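Local atomic coordinates of probable protein phosphatase 2C 50 (Oryza sativa subsp. japonica, PDB entry 5ZCG), a protein that probably removes phosphate from phosphoserine and phosphothreonine of other proteins as a magnesium-dependent phosphatase of the PP2C family. Residues H55-F60 with A149-S154; L177-K182 with K229-V234; C261-R266 with D298-L303. The protein carries 5 engineered substitutions. All coordinates share one frame; numbering follows the deposited sequence.

Interaction 1: H55-F60 with A149-S154; sequences HLFGVF and ALVCSS
H55, L56 and F57 run antiparallel to V151, L150 and A149, and two pairs of backbone bonds join the strands. At H55 both peptide groups are used: H55 N donates to V151 O at 2.9 Å, and V151 N returns a bond to H55 O at 2.8 Å, its N-H nearly straight at 171°. The same reciprocal pattern recurs two residues on, where F57 N meets A149 O at 2.9 Å and A149 N meets F57 O at 2.8 Å. Between them sits the non-hydrogen-bonded pair L56 and L150, whose peptide groups look outward. L56 bonds to V23 of strand 18-28 and L150 to V157 of strand 155-161, so the backbone of this pair finds partners in the strands on both flanks. The acceptors H55 O and A149 O also take weak CA-H contacts, from L150 CA at 3.4 Å and from L56 CA. This is the interior of one sheet of the PP2C beta-sandwich, and its two faces carry different residues. L56, with CG anti to the backbone N (chi1 -164°), rests on H77 and L80 of helix 67-91 and brings CD1 to 4.1 Å from L150 CB; L150 on the same face rests on F26 and V29. On the other face F57 turns toward the second sheet, where W4 meets it edge-to-face. V151 CG2 approaches F57 CD2 at the ring edge, 3.8 Å away, and A149, with only a methyl, lies on the same face and puts no bulk against the ring. H55, at the partly exposed end of this row, spends ND1 on the backbone N of R25. Farther along, glycine suits position 58, because any side chain there would run into F60 CZ.

Interaction 2: L177-K182 with K229-V234; sequences LSIDHK and KPEVMV
E231 reaches from the edge strand 231-236 into the loop that follows strand 173-176. Its CB points at that loop, with H181 NE2 as its neighbour at 4.0 Å, and from CG outward the chain is extended (chi2 172°). CG lies in the plane of the H181 imidazole, at the ring edge, 3.8 Å from NE2. CD comes closer, and here the carboxylate divides its work. OE2 accepts a hydrogen bond from H181 NE2 at 2.8 Å, noticeably bent, with 140° at the hydrogen. The oxygen sits in the ring plane, yet the donor reaches it from above the carboxylate plane, the two flat groups being turned 69° apart. OE2 also forms a salt bridge with R185. OE1 lies 3.8 Å from I179 CD1 and takes a weak bond from a water that accepts from I179 N at 2.9 Å.

The H181 ring is held by bonds at both nitrogens, ND1 to the backbone N of G162 and NE2 to E231, with I179 O over one face; the backbone makes an inverse gamma turn here. Further along, a second water donates to both L177 O and E231 O, so that two acceptors are joined through one donor. M233 closes this end with a flexible, weakly polar side chain, bent at chi3 so that CE rests 3.3 Å from L177 O while SD touches L177 CD2.

Since ND1 faces an N-H, the proton of H181 is likely to reside on NE2, and the carboxylate, paired with R185, probably stays ionised; the contact thus reads as a neutral histidine held by a charged acceptor.

Interaction 3: C261-R266 with D298-L303; sequences CKVARR and DYLMRL
The outer helical layer of the PP2C alpha-beta-beta-alpha sandwich contributes this contact, made by helices 257-274 and 291-306 lying side by side on the five-stranded sheet. Their short segments cross at 143°, roughly antiparallel, with axes 9.7 Å apart, and the side-chain contacts are all between carbon atoms. C261, at the start, turns from the partner helix to the sheet, where its small thiol side chain meets I245 and V167. Two residues on, V263 points straight at the other helix, has the largest share of the contact and takes part in three of its four side-chain pairs. Its CG1, anti to the backbone N (chi1 163°), lies 3.5 Å from Y299 CD1, the valine crossing the tyrosine side chain at about a right angle. The same methyl is 3.7 Å from L300 CD2, and CG2 reaches L303 CD2, so the branched valine fills the angle between three larger side chains. Next comes A264, short enough for its turn of helix to lie close over C243 and I245 of the sheet. L300 suits the seam between helices and sheet because its two methyls part, CD2 to V263 and CD1 to A264, while the leucine also rests on V315 and V317. An alanine at L300 would remove CG and both methyls, and would probably loosen the packing of V263 and A264 and the seating of the helix on the sheet. In the leucine itself, CD1 stands 4.1 Å from A264 CB.

In the fold
Interactions 1 and 2 reach the same sheet: strand 143-151 pairs with 155-161, which in turn pairs with 231-236, and their centres are 14 Å apart. Interaction 1 is core, and its polar contacts are direct backbone bonds. Interaction 2 is only partly buried and combines a His-carboxylate bond, water bridges and a methionine against the loop backbone; its loop 177-182 follows a strand of the other sheet, so it ties the two layers together, with the H181 side chain about 13 Å from a bound magnesium. Interaction 3 is buried too, but farther from the centre of the chain, on the outer side of that second sheet, and is carbon-to-carbon packing alone, with a tyrosine at its rim.

Interaction 1: H55-F60 with A149-S154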
# COMPACT_ATOMS: atom_id res chain seq x y z
N HIS A 55 -24.22 -0.96 -5.45
CA HIS A 55 -23.13 -0.39 -6.23
C HIS A 55 -21.87 -0.34 -5.37
O HIS A 55 -21.95 -0.22 -4.15
CB HIS A 55 -23.47 1.02 -6.72
CG HIS A 55 -24.94 1.27 -6.82
ND1 HIS A 55 -25.75 0.63 -7.74
CD2 HIS A 55 -25.75 2.09 -6.11
CE1 HIS A 55 -26.99 1.05 -7.59
NE2 HIS A 55 -27.02 1.93 -6.61
N LEU A 56 -20.72 -0.42 -6.01
CA LEU A 56 -19.46 -0.42 -5.28
C LEU A 56 -18.61 0.78 -5.69
O LEU A 56 -18.46 1.06 -6.89
CB LEU A 56 -18.68 -1.72 -5.50
CG LEU A 56 -17.56 -1.94 -4.47
CD1 LEU A 56 -18.15 -2.23 -3.10
CD2 LEU A 56 -16.63 -3.05 -4.89
N PHE A 57 -18.09 1.51 -4.71
CA PHE A 57 -17.14 2.59 -4.94
C PHE A 57 -15.86 2.28 -4.18
O PHE A 57 -15.90 1.74 -3.07
CB PHE A 57 -17.71 3.94 -4.49
CG PHE A 57 -19.01 4.29 -5.15
CD1 PHE A 57 -19.03 4.91 -6.39
CD2 PHE A 57 -20.22 3.97 -4.55
CE1 PHE A 57 -20.23 5.22 -7.00
CE2 PHE A 57 -21.42 4.27 -5.15
CZ PHE A 57 -21.43 4.90 -6.38
N GLY A 58 -14.73 2.58 -4.79
CA GLY A 58 -13.47 2.26 -4.15
C GLY A 58 -12.35 3.19 -4.53
O GLY A 58 -12.26 3.64 -5.68
N VAL A 59 -11.48 3.48 -3.57
CA VAL A 59 -10.25 4.23 -3.81
C VAL A 59 -9.09 3.38 -3.35
O VAL A 59 -9.09 2.87 -2.21
CB VAL A 59 -10.27 5.61 -3.11
CG1 VAL A 59 -8.89 6.27 -3.16
CG2 VAL A 59 -11.33 6.50 -3.76
N PHE A 60 -8.09 3.23 -4.22
CA PHE A 60 -6.95 2.35 -4.00
C PHE A 60 -5.68 3.17 -4.20
O PHE A 60 -5.34 3.54 -5.33
CB PHE A 60 -6.99 1.16 -4.96
CG PHE A 60 -8.38 0.61 -5.15
CD1 PHE A 60 -8.92 -0.26 -4.22
CD2 PHE A 60 -9.14 0.98 -6.24
CE1 PHE A 60 -10.20 -0.76 -4.38
CE2 PHE A 60 -10.42 0.48 -6.41
CZ PHE A 60 -10.95 -0.39 -5.48
N ALA A 149 -16.82 1.18 -0.47
CA ALA A 149 -18.15 1.43 0.05
C ALA A 149 -19.15 0.73 -0.87
O ALA A 149 -19.24 1.05 -2.06
CB ALA A 149 -18.44 2.93 0.13
N LEU A 150 -19.85 -0.24 -0.31
CA LEU A 150 -21.02 -0.81 -0.94
C LEU A 150 -22.21 0.06 -0.58
O LEU A 150 -22.46 0.34 0.60
CB LEU A 150 -21.23 -2.25 -0.46
CG LEU A 150 -22.47 -3.02 -0.91
CD1 LEU A 150 -22.12 -4.50 -1.01
CD2 LEU A 150 -23.62 -2.80 0.06
N VAL A 151 -22.94 0.52 -1.59
CA VAL A 151 -24.07 1.41 -1.41
C VAL A 151 -25.31 0.71 -1.94
O VAL A 151 -25.31 0.22 -3.08
CB VAL A 151 -23.86 2.76 -2.12
CG1 VAL A 151 -25.09 3.63 -1.95
CG2 VAL A 151 -22.60 3.46 -1.60
N CYS A 152 -26.34 0.64 -1.12
CA CYS A 152 -27.66 0.22 -1.56
C CYS A 152 -28.67 1.22 -1.01
O CYS A 152 -28.29 2.22 -0.39
CB CYS A 152 -27.98 -1.22 -1.12
SG CYS A 152 -28.18 -1.45 0.65
N SER A 153 -29.95 0.96 -1.26
CA SER A 153 -30.97 1.95 -0.91
C SER A 153 -31.02 2.20 0.59
O SER A 153 -31.25 3.33 1.03
CB SER A 153 -32.33 1.50 -1.42
OG SER A 153 -32.23 1.07 -2.77
N SER A 154 -30.80 1.16 1.39
CA SER A 154 -31.01 1.24 2.83
C SER A 154 -29.73 1.31 3.65
O SER A 154 -29.79 1.75 4.80
CB SER A 154 -31.84 0.04 3.31
OG SER A 154 -31.10 -1.17 3.18

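Interaction 2: L177-K182 with K229-V234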
# COMPACT_ATOMS: atom_id res chain seq x y z
N LEU A 177 -16.27 6.87 8.76
CA LEU A 177 -16.69 5.49 8.51
C LEU A 177 -15.51 4.54 8.42
O LEU A 177 -15.71 3.34 8.16
CB LEU A 177 -17.52 5.42 7.22
CG LEU A 177 -18.87 6.14 7.26
CD1 LEU A 177 -19.72 5.78 6.05
CD2 LEU A 177 -19.62 5.82 8.55
N SER A 178 -14.30 5.03 8.65
CA SER A 178 -13.10 4.22 8.61
C SER A 178 -12.04 4.90 9.46
O SER A 178 -11.95 6.13 9.47
CB SER A 178 -12.59 4.04 7.17
OG SER A 178 -12.06 5.26 6.66
N ILE A 179 -11.26 4.10 10.18
CA ILE A 179 -10.17 4.61 11.00
C ILE A 179 -8.86 4.22 10.32
O ILE A 179 -8.62 3.03 10.06
CB ILE A 179 -10.23 4.06 12.44
CG1 ILE A 179 -11.61 4.34 13.05
CG2 ILE A 179 -9.15 4.69 13.29
CD1 ILE A 179 -12.40 3.10 13.37
N ASP A 180 -8.02 5.22 10.05
CA ASP A 180 -6.77 5.00 9.35
C ASP A 180 -5.93 3.95 10.05
O ASP A 180 -5.80 3.95 11.28
CB ASP A 180 -5.97 6.31 9.25
CG ASP A 180 -6.69 7.38 8.45
OD1 ASP A 180 -7.86 7.15 8.05
OD2 ASP A 180 -6.09 8.45 8.23
N HIS A 181 -5.36 3.03 9.27
CA HIS A 181 -4.45 2.02 9.81
C HIS A 181 -3.04 2.61 9.83
O HIS A 181 -2.21 2.38 8.96
CB HIS A 181 -4.52 0.74 8.99
CG HIS A 181 -5.83 0.02 9.13
ND1 HIS A 181 -6.59 -0.35 8.05
CD2 HIS A 181 -6.52 -0.36 10.23
CE1 HIS A 181 -7.69 -0.95 8.47
NE2 HIS A 181 -7.67 -0.97 9.79
N LYS A 182 -2.79 3.41 10.86
CA LYS A 182 -1.48 4.00 11.12
C LYS A 182 -0.70 3.12 12.09
O LYS A 182 -1.28 2.59 13.05
CB LYS A 182 -1.62 5.41 11.69
CG LYS A 182 -1.98 6.47 10.66
CD LYS A 182 -1.24 6.23 9.35
CE LYS A 182 -0.97 7.54 8.63
NZ LYS A 182 -0.13 7.34 7.42
N LYS A 229 -6.18 -7.22 6.14
CA LYS A 229 -7.45 -7.45 6.81
C LYS A 229 -8.20 -6.14 6.95
O LYS A 229 -7.68 -5.20 7.57
CB LYS A 229 -7.24 -8.07 8.18
CG LYS A 229 -8.49 -8.07 9.05
CD LYS A 229 -8.58 -9.31 9.92
CE LYS A 229 -9.80 -9.29 10.82
NZ LYS A 229 -11.06 -9.56 10.06
N PRO A 230 -9.41 -6.02 6.42
CA PRO A 230 -10.13 -4.75 6.48
C PRO A 230 -10.92 -4.61 7.77
O PRO A 230 -11.26 -5.59 8.44
CB PRO A 230 -11.08 -4.83 5.28
CG PRO A 230 -11.39 -6.30 5.17
CD PRO A 230 -10.16 -7.04 5.66
N GLU A 231 -11.16 -3.36 8.14
CA GLU A 231 -12.11 -3.02 9.19
C GLU A 231 -13.42 -2.62 8.52
O GLU A 231 -13.42 -1.83 7.57
CB GLU A 231 -11.59 -1.89 10.08
CG GLU A 231 -10.89 -2.38 11.34
CD GLU A 231 -10.20 -1.26 12.11
OE1 GLU A 231 -10.90 -0.32 12.55
OE2 GLU A 231 -8.96 -1.33 12.28
N VAL A 232 -14.52 -3.20 8.99
CA VAL A 232 -15.81 -3.11 8.33
C VAL A 232 -16.78 -2.34 9.22
O VAL A 232 -16.82 -2.52 10.44
CB VAL A 232 -16.35 -4.51 7.99
CG1 VAL A 232 -17.68 -4.43 7.23
CG2 VAL A 232 -15.31 -5.29 7.20
N MET A 233 -17.58 -1.48 8.59
CA MET A 233 -18.63 -0.73 9.27
C MET A 233 -19.91 -0.84 8.46
O MET A 233 -19.90 -0.67 7.23
CB MET A 233 -18.23 0.74 9.44
CG MET A 233 -18.83 1.41 10.67
SD MET A 233 -18.13 3.05 10.97
CE MET A 233 -16.41 2.65 11.27
N VAL A 234 -21.02 -1.16 9.13
CA VAL A 234 -22.34 -1.22 8.51
C VAL A 234 -23.15 -0.04 9.03
O VAL A 234 -23.38 0.09 10.24
CB VAL A 234 -23.05 -2.55 8.82
CG1 VAL A 234 -24.39 -2.61 8.10
CG2 VAL A 234 -22.18 -3.72 8.44
O HOH W 1 -14.32 0.68 8.29
O HOH W 2 -10.96 1.26 9.61

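Interaction 3: C261-R266 with D298-L303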
# COMPACT_ATOMS: atom_id res chain seq x y z
N CYS A 261 -16.48 17.57 4.10
CA CYS A 261 -17.93 17.41 4.10
C CYS A 261 -18.63 18.71 3.71
O CYS A 261 -19.54 18.72 2.87
CB CYS A 261 -18.40 16.92 5.47
SG CYS A 261 -18.06 15.18 5.76
N LYS A 262 -18.23 19.82 4.33
CA LYS A 262 -18.85 21.10 4.02
C LYS A 262 -18.70 21.44 2.54
O LYS A 262 -19.68 21.76 1.86
CB LYS A 262 -18.25 22.20 4.90
CG LYS A 262 -18.67 22.08 6.36
CD LYS A 262 -18.12 23.21 7.23
CE LYS A 262 -18.36 22.92 8.70
NZ LYS A 262 -19.71 22.32 8.92
N VAL A 263 -17.47 21.35 2.02
CA VAL A 263 -17.21 21.69 0.63
C VAL A 263 -18.03 20.81 -0.30
O VAL A 263 -18.67 21.30 -1.23
CB VAL A 263 -15.71 21.60 0.33
CG1 VAL A 263 -15.47 21.54 -1.17
CG2 VAL A 263 -14.97 22.79 0.94
N ALA A 264 -18.05 19.49 -0.05
CA ALA A 264 -18.75 18.59 -0.96
C ALA A 264 -20.24 18.87 -0.98
O ALA A 264 -20.85 19.00 -2.06
CB ALA A 264 -18.48 17.13 -0.55
N ARG A 265 -20.86 18.98 0.20
CA ARG A 265 -22.30 19.20 0.25
C ARG A 265 -22.69 20.54 -0.37
O ARG A 265 -23.64 20.62 -1.17
CB ARG A 265 -22.78 19.10 1.69
CG ARG A 265 -24.08 19.82 1.98
CD ARG A 265 -24.40 19.84 3.47
NE ARG A 265 -25.74 20.36 3.72
CZ ARG A 265 -26.04 21.65 3.77
NH1 ARG A 265 -25.10 22.56 3.58
NH2 ARG A 265 -27.29 22.04 4.00
N ARG A 266 -21.92 21.59 -0.08
CA ARG A 266 -22.29 22.90 -0.59
C ARG A 266 -22.03 22.96 -2.10
O ARG A 266 -22.77 23.61 -2.85
CB ARG A 266 -21.55 24.00 0.15
CG ARG A 266 -21.23 25.22 -0.71
CD ARG A 266 -20.66 26.35 0.10
NE ARG A 266 -19.44 25.97 0.79
CZ ARG A 266 -18.33 25.54 0.19
NH1 ARG A 266 -18.27 25.43 -1.13
NH2 ARG A 266 -17.28 25.20 0.91
N ASP A 298 -14.22 17.48 -8.15
CA ASP A 298 -13.22 18.35 -8.76
C ASP A 298 -12.80 19.46 -7.82
O ASP A 298 -11.61 19.79 -7.73
CB ASP A 298 -13.76 18.94 -10.06
CG ASP A 298 -13.59 18.00 -11.25
OD1 ASP A 298 -12.52 17.37 -11.36
OD2 ASP A 298 -14.53 17.91 -12.07
N TYR A 299 -13.76 20.06 -7.11
CA TYR A 299 -13.43 21.10 -6.15
C TYR A 299 -12.57 20.57 -5.02
O TYR A 299 -11.62 21.23 -4.60
CB TYR A 299 -14.72 21.73 -5.61
CG TYR A 299 -14.54 23.12 -5.03
CD1 TYR A 299 -14.00 23.30 -3.77
CD2 TYR A 299 -14.93 24.24 -5.75
CE1 TYR A 299 -13.84 24.56 -3.23
CE2 TYR A 299 -14.78 25.51 -5.22
CZ TYR A 299 -14.24 25.66 -3.96
OH TYR A 299 -14.07 26.91 -3.42
N LEU A 300 -12.88 19.38 -4.50
CA LEU A 300 -12.06 18.82 -3.42
C LEU A 300 -10.64 18.52 -3.91
O LEU A 300 -9.66 18.81 -3.22
CB LEU A 300 -12.71 17.55 -2.86
CG LEU A 300 -13.85 17.82 -1.87
CD1 LEU A 300 -14.57 16.53 -1.48
CD2 LEU A 300 -13.36 18.56 -0.62
N MET A 301 -10.52 17.94 -5.11
CA MET A 301 -9.20 17.72 -5.72
C MET A 301 -8.41 19.01 -5.83
O MET A 301 -7.27 19.10 -5.34
CB MET A 301 -9.39 17.08 -7.11
CG MET A 301 -8.11 16.93 -7.93
SD MET A 301 -8.28 15.75 -9.29
CE MET A 301 -8.17 16.84 -10.71
N ARG A 302 -9.00 20.02 -6.46
CA ARG A 302 -8.30 21.28 -6.66
C ARG A 302 -7.98 21.96 -5.33
O ARG A 302 -6.92 22.59 -5.20
CB ARG A 302 -9.12 22.21 -7.56
CG ARG A 302 -8.86 22.01 -9.04
CD ARG A 302 -10.14 22.04 -9.86
NE ARG A 302 -11.14 22.95 -9.31
CZ ARG A 302 -12.39 23.04 -9.76
NH1 ARG A 302 -12.79 22.28 -10.77
NH2 ARG A 302 -13.23 23.90 -9.20
N LEU A 303 -8.86 21.82 -4.34
CA LEU A 303 -8.59 22.34 -3.00
C LEU A 303 -7.35 21.70 -2.41
O LEU A 303 -6.46 22.39 -1.90
CB LEU A 303 -9.79 22.07 -2.10
CG LEU A 303 -9.65 22.44 -0.62
CD1 LEU A 303 -9.14 23.88 -0.48
CD2 LEU A 303 -10.96 22.25 0.11